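Local coordinates for protein malate dehydrogenase (Entamoeba histolytica, PDB 3I0P) that probably catalyses the NAD-dependent interconversion of malate and oxaloacetate, as a dimeric member of the malate/L-lactate dehydrogenase family, at residues I186-F192 against K204-S208; A147-V151 against I160-N164. Residue numbers count along the deposited sequence, not the author numbering.

Contact 1: residues I186-F192 against K204-S208; sequences ISPTGRF and KSWAS. With NAD (nicotinamide-adenine-dinucleotide), chain B.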
loop_
_atom_site.group_PDB
_atom_site.type_symbol
_atom_site.label_atom_id
_atom_site.label_comp_id
_atom_site.label_asym_id
_atom_site.label_seq_id
_atom_site.Cartn_x
_atom_site.Cartn_y
_atom_site.Cartn_z
ATOM N N ILE A 186 -12.105 2.875 3.971
ATOM C CA ILE A 186 -12.452 1.931 5.039
ATOM C C ILE A 186 -13.472 0.903 4.529
ATOM O O ILE A 186 -13.284 -0.301 4.690
ATOM C CB ILE A 186 -12.980 2.637 6.331
ATOM C CG1 ILE A 186 -11.932 3.625 6.872
ATOM C CG2 ILE A 186 -13.368 1.592 7.391
ATOM C CD1 ILE A 186 -12.354 4.411 8.112
ATOM N N SER A 187 -14.535 1.402 3.900
ATOM C CA SER A 187 -15.579 0.567 3.322
ATOM C C SER A 187 -15.735 0.810 1.817
ATOM O O SER A 187 -15.509 1.929 1.339
ATOM C CB SER A 187 -16.913 0.825 4.036
ATOM O OG SER A 187 -18.001 0.215 3.361
ATOM N N PRO A 188 -16.085 -0.255 1.063
ATOM C CA PRO A 188 -16.588 -0.122 -0.314
ATOM C C PRO A 188 -18.096 0.189 -0.353
ATOM O O PRO A 188 -18.784 0.060 0.664
ATOM C CB PRO A 188 -16.294 -1.497 -0.927
ATOM C CG PRO A 188 -16.287 -2.427 0.228
ATOM C CD PRO A 188 -15.749 -1.657 1.388
ATOM N N THR A 189 -18.599 0.612 -1.512
ATOM C CA THR A 189 -20.025 0.930 -1.658
ATOM C C THR A 189 -20.892 -0.330 -1.518
ATOM O O THR A 189 -21.993 -0.273 -0.971
ATOM C CB THR A 189 -20.336 1.581 -3.015
ATOM O OG1 THR A 189 -20.057 0.642 -4.059
ATOM C CG2 THR A 189 -19.509 2.830 -3.228
ATOM N N GLY A 190 -20.383 -1.461 -2.006
ATOM C CA GLY A 190 -21.085 -2.741 -1.949
ATOM C C GLY A 190 -21.473 -3.207 -0.559
ATOM O O GLY A 190 -22.496 -3.872 -0.387
ATOM N N ARG A 191 -20.659 -2.862 0.437
ATOM C CA ARG A 191 -20.978 -3.162 1.832
ATOM C C ARG A 191 -22.221 -2.374 2.275
ATOM O O ARG A 191 -23.010 -2.844 3.099
ATOM C CB ARG A 191 -19.783 -2.857 2.740
ATOM C CG ARG A 191 -19.797 -3.592 4.072
ATOM C CD ARG A 191 -18.696 -3.102 4.998
ATOM N NE ARG A 191 -17.359 -3.284 4.432
ATOM C CZ ARG A 191 -16.223 -2.931 5.033
ATOM N NH1 ARG A 191 -16.237 -2.362 6.236
ATOM N NH2 ARG A 191 -15.061 -3.148 4.426
ATOM N N PHE A 192 -22.391 -1.180 1.709
ATOM C CA PHE A 192 -23.572 -0.360 1.959
ATOM C C PHE A 192 -24.844 -0.973 1.340
ATOM O O PHE A 192 -25.876 -1.050 2.005
ATOM C CB PHE A 192 -23.337 1.088 1.498
ATOM C CG PHE A 192 -22.622 1.946 2.517
ATOM C CD1 PHE A 192 -21.275 1.749 2.800
ATOM C CD2 PHE A 192 -23.300 2.952 3.192
ATOM C CE1 PHE A 192 -20.622 2.536 3.750
ATOM C CE2 PHE A 192 -22.656 3.745 4.139
ATOM C CZ PHE A 192 -21.314 3.536 4.417
ATOM N N LYS A 204 -19.960 4.549 12.024
ATOM C CA LYS A 204 -19.922 5.988 11.923
ATOM C C LYS A 204 -18.739 6.514 11.175
ATOM O O LYS A 204 -18.770 7.612 10.684
ATOM C CB LYS A 204 -19.872 6.572 13.313
ATOM N N SER A 205 -17.686 5.716 11.105
ATOM C CA SER A 205 -16.459 6.111 10.458
ATOM C C SER A 205 -16.475 5.933 8.956
ATOM O O SER A 205 -15.704 6.545 8.285
ATOM C CB SER A 205 -15.257 5.377 11.055
ATOM O OG SER A 205 -15.434 3.988 11.041
ATOM N N TRP A 206 -17.358 5.107 8.436
ATOM C CA TRP A 206 -17.339 4.797 7.026
ATOM C C TRP A 206 -17.686 5.935 6.075
ATOM O O TRP A 206 -17.090 6.099 5.051
ATOM C CB TRP A 206 -18.210 3.592 6.743
ATOM C CG TRP A 206 -17.832 2.428 7.510
ATOM C CD1 TRP A 206 -16.768 2.300 8.283
ATOM C CD2 TRP A 206 -18.522 1.204 7.580
ATOM N NE1 TRP A 206 -16.732 1.082 8.848
ATOM C CE2 TRP A 206 -17.809 0.381 8.422
ATOM C CE3 TRP A 206 -19.682 0.719 7.002
ATOM C CZ2 TRP A 206 -18.210 -0.881 8.708
ATOM C CZ3 TRP A 206 -20.056 -0.528 7.271
ATOM C CH2 TRP A 206 -19.343 -1.312 8.119
ATOM N N ALA A 207 -18.664 6.729 6.421
ATOM C CA ALA A 207 -19.175 7.733 5.491
ATOM C C ALA A 207 -19.739 8.969 6.189
ATOM O O ALA A 207 -19.930 8.983 7.404
ATOM C CB ALA A 207 -20.218 7.115 4.580
ATOM N N SER A 208 -19.991 10.010 5.400
ATOM C CA SER A 208 -20.516 11.268 5.906
ATOM C C SER A 208 -21.395 11.953 4.867
ATOM O O SER A 208 -21.201 11.775 3.659
ATOM C CB SER A 208 -19.377 12.198 6.332
ATOM O OG SER A 208 -18.781 11.758 7.541
HETATM P PA NAD B . -12.340 -6.013 3.863
HETATM O O1A NAD B . -13.380 -7.107 3.850
HETATM O O2A NAD B . -12.500 -4.888 4.834
HETATM O O5B NAD B . -10.927 -6.740 4.109
HETATM C C5B NAD B . -10.554 -7.875 3.307
HETATM C C4B NAD B . -9.063 -8.217 3.433
HETATM O O4B NAD B . -8.586 -8.052 4.775
HETATM C C3B NAD B . -8.770 -9.662 3.087
HETATM O O3B NAD B . -7.445 -9.736 2.535
HETATM C C2B NAD B . -8.819 -10.370 4.424
HETATM O O2B NAD B . -8.026 -11.557 4.420
HETATM C C1B NAD B . -8.224 -9.321 5.341
HETATM N N9A NAD B . -8.682 -9.393 6.759
HETATM C C8A NAD B . -9.932 -9.232 7.217
HETATM N N7A NAD B . -9.910 -9.340 8.563
HETATM C C5A NAD B . -8.632 -9.562 8.947
HETATM C C6A NAD B . -7.994 -9.752 10.178
HETATM N N6A NAD B . -8.693 -9.744 11.339
HETATM N N1A NAD B . -6.656 -9.962 10.215
HETATM C C2A NAD B . -5.935 -9.984 9.085
HETATM N N3A NAD B . -6.520 -9.798 7.894
HETATM C C4A NAD B . -7.863 -9.589 7.800
HETATM O O3 NAD B . -12.110 -5.415 2.368
HETATM P PN NAD B . -13.118 -4.504 1.469
HETATM O O1N NAD B . -12.463 -3.155 1.295
HETATM O O2N NAD B . -14.530 -4.609 1.990
HETATM O O5D NAD B . -13.103 -5.231 0.042
HETATM C C5D NAD B . -13.901 -6.393 -0.204
HETATM C C4D NAD B . -13.827 -6.788 -1.677
HETATM O O4D NAD B . -14.379 -5.758 -2.501
HETATM C C3D NAD B . -12.393 -6.991 -2.148
HETATM O O3D NAD B . -12.298 -8.306 -2.715
HETATM C C2D NAD B . -12.137 -5.882 -3.168
HETATM O O2D NAD B . -11.313 -6.244 -4.290
HETATM C C1D NAD B . -13.539 -5.578 -3.646
HETATM N N1N NAD B . -13.644 -4.239 -4.222
HETATM C C2N NAD B . -13.675 -4.124 -5.568
HETATM C C3N NAD B . -13.776 -2.864 -6.164
HETATM C C7N NAD B . -13.810 -2.715 -7.660
HETATM O O7N NAD B . -13.904 -1.593 -8.141
HETATM N N7N NAD B . -13.739 -3.801 -8.426
HETATM C C4N NAD B . -13.846 -1.730 -5.351
HETATM C C5N NAD B . -13.802 -1.877 -3.960
HETATM C C6N NAD B . -13.703 -3.157 -3.416
HETATM O O HOH W 1 -15.054 4.084 3.949
#
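One guanidinium serves both an indole and a cofactor: Arg-191 lies over a face of Trp-206 in a cation-pi contact, its CZ 4.8 Å from the centroid of the six-membered ring, while its NH2 donates to O2N of the NAD pyrophosphate at 2.9 Å. Over the five-membered ring of the same indole sits Ser-187, whose CB makes a CH-pi contact 4.2 Å from the centroid. No direct hydrogen bond joins the two segments. Instead a water accepts from Ser-187 N at 2.7 Å and lies 3.1 Å from Trp-206 O, one of the acceptors within its reach. Two apolar contacts flank the indole: Ile-186 CG2 is 3.6 Å from Trp-206 CD1, and Phe-192 CE1 meets Trp-206 CE3 at 3.8 Å. The Phe-192 ring also reaches Ala-207, CZ to CB 3.7 Å, and packs on Leu-221 and Leu-222 of helix 218-224. Trp-206 NE1 donates to Val-241 O of the second subunit, so the indole links the helix start to the dimer interface. Pro-188, its CD 3.3 Å from NAD O2N, and Arg-191, at the start of helix 189-197, contribute to the pyrophosphate side of an NAD pocket completed by His-245 and Lys-246 of the second subunit, a cofactor site shared between subunits.

Contact 2: residues A147-V151 against I160-N164; sequences ARSSV and ILGTN. With NAD (nicotinamide-adenine-dinucleotide), chain B.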
loop_
_atom_site.group_PDB
_atom_site.type_symbol
_atom_site.label_atom_id
_atom_site.label_comp_id
_atom_site.label_asym_id
_atom_site.label_seq_id
_atom_site.Cartn_x
_atom_site.Cartn_y
_atom_site.Cartn_z
ATOM N N ALA A 147 -12.172 3.382 -9.810
ATOM C CA ALA A 147 -13.619 3.225 -9.850
ATOM C C ALA A 147 -14.257 4.608 -9.797
ATOM O O ALA A 147 -13.560 5.594 -9.555
ATOM C CB ALA A 147 -14.089 2.365 -8.684
ATOM N N ARG A 148 -15.568 4.690 -10.032
ATOM C CA ARG A 148 -16.276 5.973 -9.989
ATOM C C ARG A 148 -16.139 6.657 -8.627
ATOM O O ARG A 148 -16.079 5.988 -7.593
ATOM C CB ARG A 148 -17.756 5.809 -10.360
ATOM C CG ARG A 148 -18.637 5.185 -9.286
ATOM C CD ARG A 148 -20.094 5.116 -9.733
ATOM N NE ARG A 148 -20.735 6.435 -9.766
ATOM C CZ ARG A 148 -22.044 6.635 -9.947
ATOM N NH1 ARG A 148 -22.868 5.602 -10.116
ATOM N NH2 ARG A 148 -22.530 7.877 -9.960
ATOM N N SER A 149 -16.077 7.986 -8.644
ATOM C CA SER A 149 -15.957 8.791 -7.431
ATOM C C SER A 149 -16.977 8.416 -6.352
ATOM O O SER A 149 -18.192 8.414 -6.589
ATOM C CB SER A 149 -16.079 10.272 -7.775
ATOM O OG SER A 149 -15.225 10.592 -8.854
ATOM N N SER A 150 -16.458 8.096 -5.171
ATOM C CA SER A 150 -17.270 7.812 -3.995
ATOM C C SER A 150 -16.575 8.266 -2.707
ATOM O O SER A 150 -17.218 8.386 -1.662
ATOM C CB SER A 150 -17.566 6.310 -3.912
ATOM O OG SER A 150 -16.400 5.575 -3.554
ATOM N N VAL A 151 -15.264 8.505 -2.791
ATOM C CA VAL A 151 -14.428 8.780 -1.620
ATOM C C VAL A 151 -13.902 10.227 -1.610
ATOM O O VAL A 151 -13.417 10.732 -2.635
ATOM C CB VAL A 151 -13.244 7.746 -1.514
ATOM C CG1 VAL A 151 -12.377 7.988 -0.274
ATOM C CG2 VAL A 151 -13.767 6.314 -1.527
ATOM N N ILE A 160 -14.660 12.162 -4.803
ATOM C CA ILE A 160 -13.759 12.381 -5.943
ATOM C C ILE A 160 -12.956 11.123 -6.360
ATOM O O ILE A 160 -12.683 10.909 -7.548
ATOM C CB ILE A 160 -12.814 13.600 -5.697
ATOM C CG1 ILE A 160 -12.077 14.012 -6.981
ATOM C CG2 ILE A 160 -11.859 13.334 -4.521
ATOM C CD1 ILE A 160 -12.991 14.477 -8.109
ATOM N N LEU A 161 -12.595 10.299 -5.380
ATOM C CA LEU A 161 -11.782 9.112 -5.623
ATOM C C LEU A 161 -12.640 7.857 -5.558
ATOM O O LEU A 161 -13.584 7.785 -4.765
ATOM C CB LEU A 161 -10.668 9.010 -4.574
ATOM C CG LEU A 161 -9.377 9.789 -4.790
ATOM C CD1 LEU A 161 -8.733 10.135 -3.451
ATOM C CD2 LEU A 161 -8.429 8.992 -5.660
ATOM N N GLY A 162 -12.299 6.866 -6.374
ATOM C CA GLY A 162 -12.939 5.563 -6.271
ATOM C C GLY A 162 -12.576 4.904 -4.950
ATOM O O GLY A 162 -11.765 5.436 -4.184
ATOM N N THR A 163 -13.189 3.762 -4.665
ATOM C CA THR A 163 -12.816 2.982 -3.500
ATOM C C THR A 163 -11.454 2.325 -3.748
ATOM O O THR A 163 -10.818 1.811 -2.822
ATOM C CB THR A 163 -13.874 1.930 -3.176
ATOM O OG1 THR A 163 -14.315 1.312 -4.394
ATOM C CG2 THR A 163 -15.072 2.581 -2.503
ATOM N N ASN A 164 -11.032 2.336 -5.011
ATOM C CA ASN A 164 -9.666 2.035 -5.419
ATOM C C ASN A 164 -8.985 0.925 -4.628
ATOM O O ASN A 164 -8.093 1.187 -3.817
ATOM C CB ASN A 164 -8.843 3.325 -5.393
ATOM C CG ASN A 164 -9.283 4.306 -6.468
ATOM O OD1 ASN A 164 -10.294 4.084 -7.138
ATOM N ND2 ASN A 164 -8.520 5.384 -6.649
HETATM P PA NAD B . -12.340 -6.013 3.863
HETATM O O1A NAD B . -13.380 -7.107 3.850
HETATM O O2A NAD B . -12.500 -4.888 4.834
HETATM O O5B NAD B . -10.927 -6.740 4.109
HETATM C C5B NAD B . -10.554 -7.875 3.307
HETATM C C4B NAD B . -9.063 -8.217 3.433
HETATM O O4B NAD B . -8.586 -8.052 4.775
HETATM C C3B NAD B . -8.770 -9.662 3.087
HETATM O O3B NAD B . -7.445 -9.736 2.535
HETATM C C2B NAD B . -8.819 -10.370 4.424
HETATM O O2B NAD B . -8.026 -11.557 4.420
HETATM C C1B NAD B . -8.224 -9.321 5.341
HETATM N N9A NAD B . -8.682 -9.393 6.759
HETATM C C8A NAD B . -9.932 -9.232 7.217
HETATM N N7A NAD B . -9.910 -9.340 8.563
HETATM C C5A NAD B . -8.632 -9.562 8.947
HETATM C C6A NAD B . -7.994 -9.752 10.178
HETATM N N6A NAD B . -8.693 -9.744 11.339
HETATM N N1A NAD B . -6.656 -9.962 10.215
HETATM C C2A NAD B . -5.935 -9.984 9.085
HETATM N N3A NAD B . -6.520 -9.798 7.894
HETATM C C4A NAD B . -7.863 -9.589 7.800
HETATM O O3 NAD B . -12.110 -5.415 2.368
HETATM P PN NAD B . -13.118 -4.504 1.469
HETATM O O1N NAD B . -12.463 -3.155 1.295
HETATM O O2N NAD B . -14.530 -4.609 1.990
HETATM O O5D NAD B . -13.103 -5.231 0.042
HETATM C C5D NAD B . -13.901 -6.393 -0.204
HETATM C C4D NAD B . -13.827 -6.788 -1.677
HETATM O O4D NAD B . -14.379 -5.758 -2.501
HETATM C C3D NAD B . -12.393 -6.991 -2.148
HETATM O O3D NAD B . -12.298 -8.306 -2.715
HETATM C C2D NAD B . -12.137 -5.882 -3.168
HETATM O O2D NAD B . -11.313 -6.244 -4.290
HETATM C C1D NAD B . -13.539 -5.578 -3.646
HETATM N N1N NAD B . -13.644 -4.239 -4.222
HETATM C C2N NAD B . -13.675 -4.124 -5.568
HETATM C C3N NAD B . -13.776 -2.864 -6.164
HETATM C C7N NAD B . -13.810 -2.715 -7.660
HETATM O O7N NAD B . -13.904 -1.593 -8.141
HETATM N N7N NAD B . -13.739 -3.801 -8.426
HETATM C C4N NAD B . -13.846 -1.730 -5.351
HETATM C C5N NAD B . -13.802 -1.877 -3.960
HETATM C C6N NAD B . -13.703 -3.157 -3.416
HETATM O O HOH W 2 -11.387 7.311 -9.067
HETATM O O HOH W 3 -15.911 3.933 -5.897
#
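Ile-160 enters with its CA-to-CB bond directed away from 147-151, but its backbone is held: N donates to Val-151 O at 2.9 Å, and its O accepts from Ser-149 OG at 2.9 Å. Leu-161 N shares Val-151 O, also at 2.9 Å, while Leu-161 O takes both Ser-150 N (2.9 Å) and Val-151 N (2.7 Å). These bifurcated hydrogen bonds form two classic beta bulges at the single antiparallel bridge, the hydrogen-bonded pair Val-151 and Leu-161. At Gly-162 the backbones close in, CA 3.4 Å from Arg-148 O; a CB here would clash with Ala-147 O. One water joins Gly-162 N to Ala-147 O, another Thr-163 N to Arg-148 O. Thr-163 OG1 lies 3.2 Å from C4N of the NAD nicotinamide, and Asn-164 OD1 accepts a weak hydrogen bond from Ala-147 N (3.3 Å). Asn-164 ND2 is hydrogen-bonded to Glu-255 of helix 244-259, on which Leu-161 also packs. These two parts of the connection between strands 139-145 and 166-170 pack on that helix and on strand 230-232, whose Leu-232 touches Val-151 and Thr-163.

Both contacts are largely buried and border the same NAD, but at different parts of it: contact 1 at the pyrophosphate, contact 2 at the nicotinamide. They touch directly, Pro-188 CA lying 3.8 Å from Thr-163 CG2 and Thr-189 CG2 4.0 Å from Ser-150 CB, with centres about 12 Å apart. Side chains around an indole hold contact 1, whereas mainly backbone hydrogen bonds hold contact 2. Contact 1 joins the start of helix 189-197 and the residues before it to the turn leading into strand 207-209; contact 2 closes a loop between two strands of the main sheet. Each meets the second subunit differently, contact 1 through hydrogen bonds as well as packing, contact 2 by packing on Leu-311 of that subunit.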